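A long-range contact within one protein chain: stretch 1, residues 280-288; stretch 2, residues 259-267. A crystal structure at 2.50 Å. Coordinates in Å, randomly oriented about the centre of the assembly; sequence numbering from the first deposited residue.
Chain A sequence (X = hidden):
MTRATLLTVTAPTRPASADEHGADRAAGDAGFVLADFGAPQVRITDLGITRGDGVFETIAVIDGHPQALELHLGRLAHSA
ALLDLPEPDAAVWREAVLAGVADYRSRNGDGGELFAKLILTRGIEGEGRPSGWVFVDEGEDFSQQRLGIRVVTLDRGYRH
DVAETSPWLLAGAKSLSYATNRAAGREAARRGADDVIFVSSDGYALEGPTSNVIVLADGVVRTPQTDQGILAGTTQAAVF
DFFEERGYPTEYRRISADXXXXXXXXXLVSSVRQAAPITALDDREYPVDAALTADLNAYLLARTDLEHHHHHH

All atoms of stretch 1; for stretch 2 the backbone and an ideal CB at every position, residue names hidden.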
# COMPACT_ATOMS: atom_id res chain seq x y z
N ALA A 280 -22.37 9.29 16.01
CA ALA A 280 -21.68 8.85 17.21
C ALA A 280 -20.19 8.75 16.90
O ALA A 280 -19.78 8.33 15.81
CB ALA A 280 -22.23 7.51 17.72
N LEU A 281 -19.37 9.17 17.86
CA LEU A 281 -17.93 9.04 17.76
C LEU A 281 -17.48 8.30 19.01
O LEU A 281 -17.61 8.82 20.12
CB LEU A 281 -17.25 10.40 17.64
CG LEU A 281 -15.73 10.33 17.47
CD1 LEU A 281 -15.40 9.60 16.17
CD2 LEU A 281 -15.05 11.72 17.53
N ASP A 282 -16.99 7.08 18.83
CA ASP A 282 -16.61 6.23 19.96
C ASP A 282 -17.76 6.12 20.95
O ASP A 282 -17.58 6.19 22.17
CB ASP A 282 -15.35 6.76 20.63
CG ASP A 282 -14.13 6.67 19.75
OD1 ASP A 282 -14.04 5.71 18.94
OD2 ASP A 282 -13.26 7.55 19.86
N ASP A 283 -18.97 5.96 20.43
CA ASP A 283 -20.18 5.73 21.22
C ASP A 283 -20.64 6.95 22.03
O ASP A 283 -21.67 6.85 22.71
CB ASP A 283 -20.02 4.54 22.17
CG ASP A 283 -19.83 3.23 21.41
OD1 ASP A 283 -20.62 2.96 20.47
OD2 ASP A 283 -18.88 2.48 21.75
N ARG A 284 -19.92 8.07 21.99
CA ARG A 284 -20.52 9.33 22.40
C ARG A 284 -21.43 9.82 21.27
O ARG A 284 -21.03 9.80 20.11
CB ARG A 284 -19.45 10.38 22.73
CG ARG A 284 -20.01 11.80 22.76
CD ARG A 284 -19.00 12.83 23.31
NE ARG A 284 -18.90 12.78 24.76
CZ ARG A 284 -17.87 12.25 25.42
NH1 ARG A 284 -17.86 12.24 26.75
NH2 ARG A 284 -16.84 11.74 24.73
N GLU A 285 -22.65 10.22 21.62
CA GLU A 285 -23.62 10.68 20.63
C GLU A 285 -23.34 12.13 20.24
O GLU A 285 -22.92 12.94 21.06
CB GLU A 285 -25.05 10.60 21.15
CG GLU A 285 -25.31 9.44 22.08
CD GLU A 285 -26.03 8.29 21.41
OE1 GLU A 285 -25.99 8.21 20.16
OE2 GLU A 285 -26.64 7.49 22.13
N TYR A 286 -23.63 12.44 18.98
CA TYR A 286 -23.52 13.77 18.44
C TYR A 286 -24.80 14.10 17.67
O TYR A 286 -25.33 13.24 16.95
CB TYR A 286 -22.30 13.88 17.51
CG TYR A 286 -21.00 13.85 18.27
CD1 TYR A 286 -20.48 12.66 18.75
CD2 TYR A 286 -20.31 15.02 18.55
CE1 TYR A 286 -19.30 12.63 19.47
CE2 TYR A 286 -19.13 15.00 19.26
CZ TYR A 286 -18.63 13.80 19.72
OH TYR A 286 -17.47 13.76 20.43
N PRO A 287 -25.32 15.31 17.82
CA PRO A 287 -26.53 15.68 17.08
C PRO A 287 -26.23 15.88 15.60
O PRO A 287 -25.14 16.33 15.22
CB PRO A 287 -26.97 16.98 17.76
CG PRO A 287 -25.71 17.58 18.28
CD PRO A 287 -24.76 16.44 18.59
N VAL A 288 -27.19 15.54 14.76
CA VAL A 288 -27.10 15.76 13.32
C VAL A 288 -28.24 16.67 12.90
O VAL A 288 -29.41 16.32 13.05
CB VAL A 288 -27.14 14.45 12.53
CG1 VAL A 288 -27.36 14.76 11.06
CG2 VAL A 288 -25.83 13.67 12.75
N UNK A 259 -10.29 18.23 21.55
CA UNK A 259 -11.18 19.19 20.92
C UNK A 259 -12.22 18.49 20.05
O UNK A 259 -13.39 18.90 20.01
CB UNK A 259 -10.38 20.19 20.08
N UNK A 260 -11.83 17.42 19.37
CA UNK A 260 -12.75 16.68 18.51
C UNK A 260 -13.97 16.16 19.29
O UNK A 260 -15.09 16.18 18.78
CB UNK A 260 -12.02 15.51 17.85
N UNK A 261 -13.75 15.68 20.52
CA UNK A 261 -14.85 15.19 21.35
C UNK A 261 -15.83 16.30 21.71
O UNK A 261 -17.03 16.04 21.84
CB UNK A 261 -14.30 14.55 22.63
N UNK A 262 -15.33 17.51 21.93
CA UNK A 262 -16.15 18.63 22.37
C UNK A 262 -16.84 19.36 21.23
O UNK A 262 -17.45 20.40 21.46
CB UNK A 262 -15.29 19.62 23.16
N UNK A 263 -16.76 18.83 20.01
CA UNK A 263 -17.35 19.51 18.87
C UNK A 263 -18.88 19.44 18.93
O UNK A 263 -19.46 18.53 19.51
CB UNK A 263 -16.84 18.90 17.56
N UNK A 264 -19.52 20.43 18.31
CA UNK A 264 -20.98 20.42 18.28
C UNK A 264 -21.52 19.49 17.20
O UNK A 264 -22.55 18.85 17.40
CB UNK A 264 -21.51 21.84 18.06
N UNK A 265 -20.85 19.43 16.05
CA UNK A 265 -21.22 18.49 15.00
C UNK A 265 -19.96 18.11 14.24
O UNK A 265 -18.97 18.83 14.26
CB UNK A 265 -22.27 19.08 14.06
N UNK A 266 -20.02 16.95 13.58
CA UNK A 266 -18.91 16.42 12.81
C UNK A 266 -19.41 15.84 11.49
O UNK A 266 -20.49 15.24 11.44
CB UNK A 266 -18.16 15.36 13.61
N UNK A 267 -18.59 15.98 10.45
CA UNK A 267 -18.80 15.31 9.17
C UNK A 267 -17.50 14.68 8.69
O UNK A 267 -16.41 15.20 8.93
CB UNK A 267 -19.34 16.29 8.13

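Stretch 1 turns back on itself through a type I' turn from Leu281 to Arg284, closed by backbone hydrogen bonds between Leu281 and Arg284, and presents Leu281, Asp282, Arg284 and Tyr286 to stretch 2. Position 259 is helical and its ideal CB has nothing of stretch 1 within 5.5 Å, so the contact sets no preference; it is Glu259, without contact here.

At position 260, also helical, CA-to-CB runs sideways, yet the ideal CB lies 4.9 Å from Leu281 CD2. An apolar chain of moderate length would suit, Leu, Ile or Met among them. The residue is Leu260, whose CD2 packs 4.0 Å from Leu281 CD2.

Position 261 also points sideways, with its ideal CB 3.9 Å from Tyr286 OH. The Asp282 carboxylate lies farther off, within range of a long basic chain; Lys or Arg would answer its charge, while a shorter polar residue could serve near the hydroxyl. Arg261 takes the long route: NH1 forms a salt bridge with Asp282 OD2 at 2.6 Å, and NH2 adds a weak hydrogen bond to the same OD2 at 3.2 Å. The backbone contributes independently of side-chain identity, since Tyr286 OH donates to Arg261 O at 2.7 Å. Water 1 reinforces the junction, accepting from Arg261 NH1 and donating to Leu281 O and Tyr286 OH.

Position 262, the first to leave helical angles, points away, and many polar residues would fit; it is Asp262, which makes no contact.

At position 263 the ideal CB is 4.8 Å from Tyr286 CE2, beside the ring, where a small side chain is sufficient. Ala263 fits, and its O lies at the ring edge, 3.6 Å from Tyr286 CE2.

Position 264 points away from stretch 1, leaving polar or charged residues acceptable. The side chain of Glu264 stays out of contact, but Glu264 O touches Pro287 CD at 3.5 Å.

Position 265 has extended angles and a sideways CB 4.1 Å from Pro287 O; a small residue would be comfortable. It is Ala265.

Position 266 points toward stretch 1, with Tyr286 CD2 5.4 Å from the ideal CB and Leu281 beyond. A branched or long apolar residue, such as Leu, Ile or Met, is favoured. Leu266 sends CD1 over one face of the Tyr286 ring, 4.2 Å from CE2, and to 3.9 Å from Leu281 CD2. Water 2 links Leu266 N to Pro287 O.

Position 267 points away again, so stretch 1 hardly restricts it; Trp267 makes no contact.

Stretch 2 259-267: ELRDAEALW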
# COMPACT_ATOMS: atom_id res chain seq x y z
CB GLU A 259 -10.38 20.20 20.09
CG GLU A 259 -11.25 21.22 19.39
CD GLU A 259 -10.46 22.28 18.63
OE1 GLU A 259 -11.00 22.84 17.65
OE2 GLU A 259 -9.29 22.54 19.00
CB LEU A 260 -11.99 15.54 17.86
CG LEU A 260 -12.51 14.74 16.69
CD1 LEU A 260 -12.47 15.58 15.44
CD2 LEU A 260 -11.63 13.49 16.55
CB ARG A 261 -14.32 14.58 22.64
CG ARG A 261 -13.11 13.72 22.47
CD ARG A 261 -13.49 12.28 22.27
NE ARG A 261 -12.33 11.44 22.01
CZ ARG A 261 -12.39 10.19 21.57
NH1 ARG A 261 -13.58 9.64 21.34
NH2 ARG A 261 -11.28 9.50 21.36
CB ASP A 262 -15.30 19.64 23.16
CG ASP A 262 -14.60 19.00 24.35
OD1 ASP A 262 -15.18 18.08 24.98
OD2 ASP A 262 -13.47 19.43 24.66
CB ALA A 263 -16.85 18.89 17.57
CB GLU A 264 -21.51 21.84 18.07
CG GLU A 264 -21.60 22.63 19.35
CD GLU A 264 -21.26 24.08 19.15
OE1 GLU A 264 -21.66 24.66 18.10
OE2 GLU A 264 -20.57 24.65 20.03
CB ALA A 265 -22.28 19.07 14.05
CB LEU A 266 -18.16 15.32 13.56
CG LEU A 266 -17.59 15.67 14.92
CD1 LEU A 266 -17.11 14.40 15.59
CD2 LEU A 266 -16.43 16.64 14.77
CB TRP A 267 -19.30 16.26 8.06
CG TRP A 267 -20.58 16.97 8.36
CD1 TRP A 267 -21.83 16.63 7.91
CD2 TRP A 267 -20.74 18.16 9.15
NE1 TRP A 267 -22.75 17.54 8.37
CE2 TRP A 267 -22.11 18.49 9.13
CE3 TRP A 267 -19.86 18.98 9.85
CZ2 TRP A 267 -22.62 19.60 9.81
CZ3 TRP A 267 -20.36 20.09 10.51
CH2 TRP A 267 -21.73 20.38 10.49
O HOH W 1 -16.21 11.05 21.25
O HOH W 2 -22.55 15.44 14.14
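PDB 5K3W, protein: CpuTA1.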